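Local coordinates for protein flavoredoxin (Desulfovibrio vulgaris str. 'Miyazaki F', PDB 2D5M) that binds flavin mononucleotide and probably carries electrons in a sulfate-reducing bacterium, at residues S69-Y81 and V159-A173. Numbering follows the deposited sequence.
Sequences SIPSRAYVRHADY and VDPVIFAPVSREYYA. With FMN (flavin mononucleotide), chain E.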
# COMPACT_ATOMS: atom_id res chain seq x y z
N SER A 69 11.67 -7.40 1.59
CA SER A 69 11.30 -8.75 1.99
C SER A 69 9.97 -8.68 2.71
O SER A 69 9.73 -7.80 3.54
CB SER A 69 12.38 -9.35 2.91
OG SER A 69 13.64 -9.41 2.31
N ILE A 70 9.07 -9.62 2.37
CA ILE A 70 7.70 -9.59 2.89
C ILE A 70 7.58 -10.68 3.96
O ILE A 70 7.73 -11.84 3.64
CB ILE A 70 6.71 -9.76 1.74
CG1 ILE A 70 6.86 -8.57 0.78
CG2 ILE A 70 5.30 -9.89 2.24
CD1 ILE A 70 5.94 -8.35 -0.33
N PRO A 71 7.35 -10.28 5.22
CA PRO A 71 7.29 -11.30 6.29
C PRO A 71 5.96 -12.06 6.19
O PRO A 71 4.91 -11.50 5.86
CB PRO A 71 7.31 -10.50 7.57
CG PRO A 71 6.72 -9.18 7.16
CD PRO A 71 7.15 -8.92 5.71
N SER A 72 5.98 -13.31 6.57
CA SER A 72 4.83 -14.14 6.89
C SER A 72 4.53 -13.94 8.38
O SER A 72 5.30 -13.33 9.13
CB SER A 72 5.05 -15.59 6.60
OG SER A 72 6.15 -16.04 7.33
N ARG A 73 3.37 -14.44 8.81
CA ARG A 73 2.96 -14.15 10.17
C ARG A 73 3.95 -14.69 11.19
O ARG A 73 4.04 -14.11 12.28
CB ARG A 73 1.56 -14.72 10.43
CG ARG A 73 1.52 -16.21 10.76
CD ARG A 73 0.09 -16.66 11.03
NE ARG A 73 -0.74 -16.51 9.88
CZ ARG A 73 -2.08 -16.53 9.86
NH1 ARG A 73 -2.76 -16.67 10.99
NH2 ARG A 73 -2.69 -16.39 8.68
N ALA A 74 4.69 -15.75 10.89
CA ALA A 74 5.67 -16.24 11.87
C ALA A 74 6.75 -15.25 12.23
O ALA A 74 7.42 -15.41 13.25
CB ALA A 74 6.30 -17.54 11.29
N TYR A 75 6.96 -14.27 11.36
CA TYR A 75 8.04 -13.31 11.50
C TYR A 75 7.50 -11.90 11.84
O TYR A 75 8.26 -10.93 11.69
CB TYR A 75 8.91 -13.29 10.23
CG TYR A 75 9.61 -14.61 10.06
CD1 TYR A 75 10.71 -14.93 10.87
CD2 TYR A 75 9.15 -15.56 9.15
CE1 TYR A 75 11.36 -16.15 10.73
CE2 TYR A 75 9.83 -16.77 9.05
CZ TYR A 75 10.88 -17.05 9.83
OH TYR A 75 11.55 -18.26 9.73
N VAL A 76 6.29 -11.81 12.31
CA VAL A 76 5.73 -10.51 12.67
C VAL A 76 6.54 -9.84 13.80
O VAL A 76 6.78 -8.63 13.73
CB VAL A 76 4.22 -10.61 13.02
CG1 VAL A 76 3.94 -11.37 14.30
CG2 VAL A 76 3.63 -9.18 13.07
N ARG A 77 7.01 -10.60 14.80
CA ARG A 77 7.77 -9.97 15.86
C ARG A 77 9.12 -9.47 15.35
O ARG A 77 9.61 -8.40 15.72
CB ARG A 77 7.97 -10.96 17.01
CG ARG A 77 6.65 -11.38 17.70
CD ARG A 77 6.87 -12.26 18.90
NE ARG A 77 7.31 -11.42 20.02
CZ ARG A 77 7.69 -11.81 21.23
NH1 ARG A 77 7.69 -13.07 21.60
NH2 ARG A 77 8.08 -10.89 22.12
N HIS A 78 9.73 -10.20 14.47
CA HIS A 78 11.03 -9.87 13.86
C HIS A 78 10.90 -8.59 13.05
O HIS A 78 11.77 -7.71 13.11
CB HIS A 78 11.54 -11.01 12.97
CG HIS A 78 11.56 -12.38 13.59
ND1 HIS A 78 10.42 -13.05 13.96
CD2 HIS A 78 12.61 -13.20 13.86
CE1 HIS A 78 10.74 -14.19 14.46
NE2 HIS A 78 12.09 -14.35 14.43
N ALA A 79 9.83 -8.52 12.27
CA ALA A 79 9.58 -7.35 11.46
C ALA A 79 9.39 -6.12 12.34
O ALA A 79 9.92 -5.04 12.07
CB ALA A 79 8.39 -7.59 10.55
N ASP A 80 8.61 -6.30 13.41
CA ASP A 80 8.39 -5.20 14.36
C ASP A 80 9.71 -4.74 14.98
O ASP A 80 9.97 -3.53 15.08
CB ASP A 80 7.37 -5.64 15.40
CG ASP A 80 6.80 -4.47 16.18
OD1 ASP A 80 6.27 -3.53 15.51
OD2 ASP A 80 6.83 -4.51 17.44
N TYR A 81 10.56 -5.69 15.38
CA TYR A 81 11.86 -5.37 15.93
C TYR A 81 12.63 -4.46 14.97
O TYR A 81 13.23 -3.47 15.38
CB TYR A 81 12.64 -6.66 16.21
CG TYR A 81 13.97 -6.50 16.86
CD1 TYR A 81 14.12 -6.74 18.24
CD2 TYR A 81 15.11 -6.16 16.14
CE1 TYR A 81 15.34 -6.61 18.85
CE2 TYR A 81 16.34 -6.01 16.75
CZ TYR A 81 16.44 -6.25 18.13
OH TYR A 81 17.67 -6.11 18.75
N VAL A 159 1.96 -17.33 0.96
CA VAL A 159 2.91 -16.28 1.34
C VAL A 159 2.60 -15.77 2.75
O VAL A 159 3.49 -15.58 3.60
CB VAL A 159 2.92 -15.14 0.31
CG1 VAL A 159 3.81 -14.01 0.77
CG2 VAL A 159 3.40 -15.67 -1.04
N ASP A 160 1.32 -15.53 2.99
CA ASP A 160 0.81 -15.14 4.28
C ASP A 160 1.42 -13.83 4.79
O ASP A 160 1.90 -13.74 5.92
CB ASP A 160 1.05 -16.28 5.29
CG ASP A 160 0.33 -16.09 6.57
OD1 ASP A 160 0.91 -16.41 7.66
OD2 ASP A 160 -0.85 -15.66 6.54
N PRO A 161 1.34 -12.79 3.98
CA PRO A 161 1.98 -11.51 4.33
C PRO A 161 1.26 -10.76 5.45
O PRO A 161 0.08 -10.94 5.71
CB PRO A 161 1.84 -10.71 3.02
CG PRO A 161 0.56 -11.20 2.43
CD PRO A 161 0.53 -12.67 2.74
N VAL A 162 2.01 -9.90 6.13
CA VAL A 162 1.46 -9.10 7.20
C VAL A 162 0.94 -7.78 6.66
O VAL A 162 1.56 -7.12 5.82
CB VAL A 162 2.52 -8.85 8.28
CG1 VAL A 162 2.06 -7.97 9.41
CG2 VAL A 162 3.08 -10.13 8.87
N ILE A 163 -0.18 -7.35 7.20
CA ILE A 163 -0.81 -6.09 6.98
C ILE A 163 -0.63 -5.18 8.19
O ILE A 163 -0.84 -5.64 9.31
CB ILE A 163 -2.36 -6.20 6.70
CG1 ILE A 163 -2.59 -7.07 5.46
CG2 ILE A 163 -3.08 -4.93 6.59
CD1 ILE A 163 -4.01 -7.60 5.52
N PHE A 164 -0.30 -3.90 8.01
CA PHE A 164 -0.22 -2.95 9.08
C PHE A 164 -1.46 -2.05 9.12
O PHE A 164 -1.89 -1.55 8.09
CB PHE A 164 1.05 -2.11 8.98
CG PHE A 164 1.22 -0.98 9.96
CD1 PHE A 164 1.24 -1.26 11.35
CD2 PHE A 164 1.34 0.32 9.58
CE1 PHE A 164 1.45 -0.27 12.26
CE2 PHE A 164 1.60 1.32 10.48
CZ PHE A 164 1.63 1.04 11.84
N ALA A 165 -2.04 -1.95 10.32
CA ALA A 165 -3.14 -1.03 10.61
C ALA A 165 -2.55 0.20 11.31
O ALA A 165 -2.20 0.09 12.51
CB ALA A 165 -4.19 -1.71 11.47
N PRO A 166 -2.40 1.33 10.62
CA PRO A 166 -1.79 2.48 11.25
C PRO A 166 -2.68 3.12 12.31
O PRO A 166 -3.90 2.94 12.31
CB PRO A 166 -1.58 3.42 10.05
CG PRO A 166 -2.69 3.10 9.12
CD PRO A 166 -2.79 1.60 9.22
N VAL A 167 -2.05 3.86 13.21
CA VAL A 167 -2.68 4.67 14.28
C VAL A 167 -3.10 3.76 15.43
O VAL A 167 -2.66 3.94 16.55
CB VAL A 167 -3.82 5.58 13.82
CG1 VAL A 167 -4.29 6.46 14.96
CG2 VAL A 167 -3.38 6.44 12.63
N SER A 168 -3.94 2.77 15.12
CA SER A 168 -4.19 1.74 16.11
C SER A 168 -2.94 0.86 16.31
O SER A 168 -2.80 0.24 17.35
CB SER A 168 -5.37 0.85 15.73
OG SER A 168 -5.14 0.23 14.51
N ARG A 169 -2.05 0.82 15.35
CA ARG A 169 -0.74 0.20 15.49
C ARG A 169 -0.86 -1.29 15.80
O ARG A 169 -0.43 -1.79 16.81
CB ARG A 169 0.12 0.94 16.55
CG ARG A 169 0.51 2.33 16.06
CD ARG A 169 1.12 3.22 17.12
NE ARG A 169 1.54 4.49 16.61
CZ ARG A 169 1.98 5.55 17.24
NH1 ARG A 169 2.12 5.59 18.59
NH2 ARG A 169 2.32 6.66 16.58
N GLU A 170 -1.41 -2.03 14.81
CA GLU A 170 -1.65 -3.44 14.88
C GLU A 170 -1.28 -4.11 13.58
O GLU A 170 -1.24 -3.51 12.52
CB GLU A 170 -3.14 -3.76 15.19
CG GLU A 170 -3.53 -3.22 16.57
CD GLU A 170 -4.85 -3.65 17.16
OE1 GLU A 170 -5.77 -3.88 16.36
OE2 GLU A 170 -4.98 -3.73 18.42
N TYR A 171 -1.02 -5.40 13.67
CA TYR A 171 -0.72 -6.25 12.53
C TYR A 171 -1.81 -7.30 12.34
O TYR A 171 -2.24 -7.90 13.33
CB TYR A 171 0.60 -6.94 12.75
CG TYR A 171 1.82 -6.05 12.86
CD1 TYR A 171 2.63 -6.11 13.96
CD2 TYR A 171 2.15 -5.16 11.86
CE1 TYR A 171 3.76 -5.31 14.09
CE2 TYR A 171 3.29 -4.36 11.96
CZ TYR A 171 4.09 -4.45 13.07
OH TYR A 171 5.19 -3.66 13.11
N TYR A 172 -2.17 -7.54 11.10
CA TYR A 172 -3.21 -8.47 10.68
C TYR A 172 -2.72 -9.38 9.58
O TYR A 172 -1.83 -9.03 8.81
CB TYR A 172 -4.48 -7.69 10.18
CG TYR A 172 -5.26 -7.14 11.35
CD1 TYR A 172 -6.38 -7.79 11.81
CD2 TYR A 172 -4.88 -5.98 12.01
CE1 TYR A 172 -7.09 -7.30 12.88
CE2 TYR A 172 -5.54 -5.50 13.09
CZ TYR A 172 -6.67 -6.17 13.53
OH TYR A 172 -7.34 -5.67 14.61
N ALA A 173 -3.30 -10.58 9.45
CA ALA A 173 -3.12 -11.48 8.35
C ALA A 173 -4.09 -11.16 7.21
O ALA A 173 -5.09 -10.47 7.41
CB ALA A 173 -3.34 -12.93 8.78
N1 FMN E . 10.18 4.52 8.99
C2 FMN E . 10.25 5.18 7.79
O2 FMN E . 11.13 6.03 7.58
N3 FMN E . 9.29 4.90 6.82
C4 FMN E . 8.23 4.03 6.97
O4 FMN E . 7.42 3.86 6.04
C4A FMN E . 8.13 3.39 8.23
N5 FMN E . 7.09 2.56 8.47
C5A FMN E . 7.14 1.85 9.64
C6 FMN E . 6.07 0.95 9.91
C7 FMN E . 6.03 0.14 11.03
C7M FMN E . 4.87 -0.77 11.34
C8 FMN E . 7.16 0.21 11.93
C8M FMN E . 7.19 -0.73 13.13
C9 FMN E . 8.17 1.13 11.72
C9A FMN E . 8.19 1.94 10.60
N10 FMN E . 9.18 2.92 10.35
C10 FMN E . 9.20 3.60 9.15
C1' FMN E . 10.26 3.15 11.35
C2' FMN E . 11.58 2.49 10.96
O2' FMN E . 11.41 1.11 10.58
C3' FMN E . 12.52 2.54 12.17
O3' FMN E . 12.87 3.93 12.36
C4' FMN E . 13.77 1.69 12.03
O4' FMN E . 14.32 1.58 13.37
C5' FMN E . 14.79 2.25 11.12
O5' FMN E . 15.94 1.33 11.11
P FMN E . 17.37 1.79 10.53
O1P FMN E . 17.84 3.02 11.33
O2P FMN E . 17.27 2.11 9.06
O3P FMN E . 18.19 0.55 10.83
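Tyr171 OH donates a short hydrogen bond to Asp80 OD1 (2.6 Å), which lies at the ring's edge, near its plane. The carboxylate stands nearly perpendicular to the ring (81°) and is met on its anti side, somewhat out of plane. Val76 CG2 comes obliquely against Tyr171 CD1 at 3.3 Å and also lies 4.2 Å from Val162 CG1. Farther from the flavin, Arg73 grips Asp160 side-on: NE reaches OD1 on its syn lone pair at 2.8 Å, and NH2 reaches OD2 at 2.9 Å, guanidinium and carboxylate nearly coplanar. A bend at chi3 (63°) turns the guanidinium aside to lie beside the carboxylate, and Ala173 CB covers one guanidinium face. The Val76 and Asp80 contacts join helix 76-82 to the hairpin of strands 162-165 and 170-180 in the antiparallel sheet of the FMN-binding flavin reductase-like fold; the salt bridge ties the turn before that helix to Asp160, just after helix 156-159. Hairpin and helix border the dimethylbenzene end of FMN: C7M sits over the Phe164 ring centre and 3.4 Å from Tyr171 OH. Earlier in the chain, Ile70 CG2 lies beside Pro161 CB (3.6 Å). From the second subunit, Phe182 N also bonds Asp80 OD1, Ser183 N and Gly185 N bond Asp80 OD2, and Glu176 pairs with Arg73 NH1.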